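Local atomic coordinates of peptidase M28 (Shewanella amazonensis SB2B, PDB entry 3IIB), a protein that probably acts as a zinc-dependent carboxypeptidase or dipeptidase of family M28, likely active as a homodimer. Residues W73-A78 / A182-M187. Residues are numbered along the deposited sequence; the frame is centred on the assembly and turned at random. Where two conformers were deposited one is given.
Sequences WRRGIA and AHTGMM
R75 on strand 62-84 and T184 in the loop between strands 168-172 and 198-201 face each other with their CA atoms 10.7 Å apart, a distance spanned by two side chains arriving from opposite directions. R75 runs extended, CG anti to the backbone N (chi1 -176°), then bends at chi3 and presents its guanidinium edge to the loop. R75 NH2 donates to T184 OG1 at 3.0 Å, with an N-H...O angle of 155° and the oxygen 16° out of the guanidinium plane. A94 O ties the pair together, taking R75 NH1 and bonding T184 OG1 as well. R75 NE forms a salt bridge with D262, and the indole stands edge-on over one face of the guanidinium, W73 CH2 3.7 Å above its centre. With R75 cut back to an alanine, D262 is likely to lose this charge mate and T184 OG1 the donor that reaches it from the strand. T184 O in turn accepts from ND1 of the zinc ligand H402, with which T184 also shares a backbone hydrogen bond. T184 thus belongs to the second shell of the two-zinc site characteristic of M28 peptidases, with R75 behind it, joining a long sheet strand to the loop that backs H402.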
loop_
_atom_site.group_PDB
_atom_site.type_symbol
_atom_site.label_atom_id
_atom_site.label_comp_id
_atom_site.label_asym_id
_atom_site.label_seq_id
_atom_site.Cartn_x
_atom_site.Cartn_y
_atom_site.Cartn_z
ATOM N N TRP A 73 -13.831 -22.481 0.994
ATOM C CA TRP A 73 -12.661 -22.359 0.143
ATOM C C TRP A 73 -11.527 -21.779 0.987
ATOM O O TRP A 73 -11.705 -20.796 1.699
ATOM C CB TRP A 73 -12.963 -21.433 -1.040
ATOM C CG TRP A 73 -11.817 -21.165 -1.971
ATOM C CD1 TRP A 73 -11.417 -21.934 -3.044
ATOM C CD2 TRP A 73 -10.960 -20.019 -1.968
ATOM N NE1 TRP A 73 -10.351 -21.351 -3.671
ATOM C CE2 TRP A 73 -10.039 -20.179 -3.034
ATOM C CE3 TRP A 73 -10.853 -18.893 -1.153
ATOM C CZ2 TRP A 73 -9.022 -19.235 -3.312
ATOM C CZ3 TRP A 73 -9.840 -17.961 -1.445
ATOM C CH2 TRP A 73 -8.959 -18.143 -2.521
ATOM N N ARG A 74 -10.360 -22.398 0.868
ATOM C CA ARG A 74 -9.149 -22.015 1.610
ATOM C C ARG A 74 -8.067 -21.585 0.629
ATOM O O ARG A 74 -7.760 -22.303 -0.321
ATOM C CB ARG A 74 -8.665 -23.173 2.483
ATOM C CG ARG A 74 -9.727 -23.670 3.499
ATOM N N ARG A 75 -7.495 -20.418 0.896
ATOM C CA ARG A 75 -6.459 -19.814 0.135
ATOM C C ARG A 75 -5.117 -20.382 0.598
ATOM O O ARG A 75 -4.831 -20.431 1.802
ATOM C CB ARG A 75 -6.460 -18.314 0.406
ATOM C CG ARG A 75 -5.477 -17.515 -0.413
ATOM C CD ARG A 75 -5.467 -16.048 0.068
ATOM N NE ARG A 75 -6.791 -15.437 -0.028
ATOM C CZ ARG A 75 -7.372 -15.015 -1.157
ATOM N NH1 ARG A 75 -6.715 -15.072 -2.295
ATOM N NH2 ARG A 75 -8.606 -14.509 -1.140
ATOM N N GLY A 76 -4.317 -20.829 -0.340
ATOM C CA GLY A 76 -2.965 -21.247 -0.008
ATOM C C GLY A 76 -1.985 -20.196 -0.502
ATOM O O GLY A 76 -2.245 -18.976 -0.452
ATOM N N ILE A 77 -0.867 -20.693 -1.017
ATOM C CA ILE A 77 0.207 -19.855 -1.534
ATOM C C ILE A 77 -0.207 -19.120 -2.816
ATOM O O ILE A 77 -1.048 -19.583 -3.588
ATOM C CB ILE A 77 1.491 -20.733 -1.785
ATOM C CG1 ILE A 77 2.760 -19.874 -1.880
ATOM C CG2 ILE A 77 1.340 -21.595 -3.028
ATOM C CD1 ILE A 77 3.966 -20.655 -2.371
ATOM N N ALA A 78 0.366 -17.946 -3.035
ATOM C CA ALA A 78 0.190 -17.210 -4.282
ATOM C C ALA A 78 1.565 -16.621 -4.604
ATOM O O ALA A 78 2.087 -15.800 -3.854
ATOM C CB ALA A 78 -0.855 -16.108 -4.132
ATOM N N ALA A 182 -2.685 -6.631 -4.232
ATOM C CA ALA A 182 -3.534 -7.424 -5.097
ATOM C C ALA A 182 -4.930 -7.545 -4.454
ATOM O O ALA A 182 -5.062 -7.840 -3.242
ATOM C CB ALA A 182 -2.897 -8.780 -5.420
ATOM N N HIS A 183 -5.954 -7.252 -5.262
ATOM C CA HIS A 183 -7.335 -7.240 -4.792
ATOM C C HIS A 183 -7.975 -8.590 -5.143
ATOM O O HIS A 183 -7.973 -9.008 -6.311
ATOM C CB HIS A 183 -8.162 -6.151 -5.460
ATOM C CG HIS A 183 -7.736 -4.748 -5.197
ATOM N ND1 HIS A 183 -8.604 -3.792 -4.695
ATOM C CD2 HIS A 183 -6.559 -4.112 -5.416
ATOM C CE1 HIS A 183 -7.988 -2.632 -4.642
ATOM N NE2 HIS A 183 -6.740 -2.799 -5.067
ATOM N N THR A 184 -8.495 -9.275 -4.123
ATOM C CA THR A 184 -9.250 -10.512 -4.320
ATOM C C THR A 184 -10.740 -10.204 -4.492
ATOM O O THR A 184 -11.121 -9.057 -4.732
ATOM C CB THR A 184 -8.962 -11.524 -3.164
ATOM O OG1 THR A 184 -9.405 -12.837 -3.553
ATOM C CG2 THR A 184 -9.521 -11.060 -1.744
ATOM N N GLY A 185 -11.573 -11.239 -4.378
ATOM C CA GLY A 185 -13.023 -11.103 -4.534
ATOM C C GLY A 185 -13.569 -12.292 -5.290
ATOM O O GLY A 185 -12.808 -13.061 -5.912
HETATM N N MSE A 186 -14.877 -12.434 -5.242
HETATM C CA MSE A 186 -15.519 -13.645 -5.711
HETATM C C MSE A 186 -15.383 -13.729 -7.225
HETATM O O MSE A 186 -15.407 -12.712 -7.976
HETATM C CB MSE A 186 -16.985 -13.662 -5.303
HETATM C CG MSE A 186 -17.685 -14.916 -5.586
HETATM SE SE MSE A 186 -17.096 -16.184 -4.423
HETATM C CE MSE A 186 -18.642 -17.291 -4.805
HETATM N N MSE A 187 -15.212 -14.955 -7.679
HETATM C CA MSE A 187 -15.403 -15.270 -9.079
HETATM C C MSE A 187 -16.198 -16.566 -9.148
HETATM O O MSE A 187 -16.329 -17.299 -8.134
HETATM C CB MSE A 187 -14.086 -15.425 -9.756
HETATM C CG MSE A 187 -13.257 -16.409 -9.093
HETATM SE SE MSE A 187 -12.304 -17.503 -10.334
HETATM C CE MSE A 187 -13.616 -18.125 -11.310
#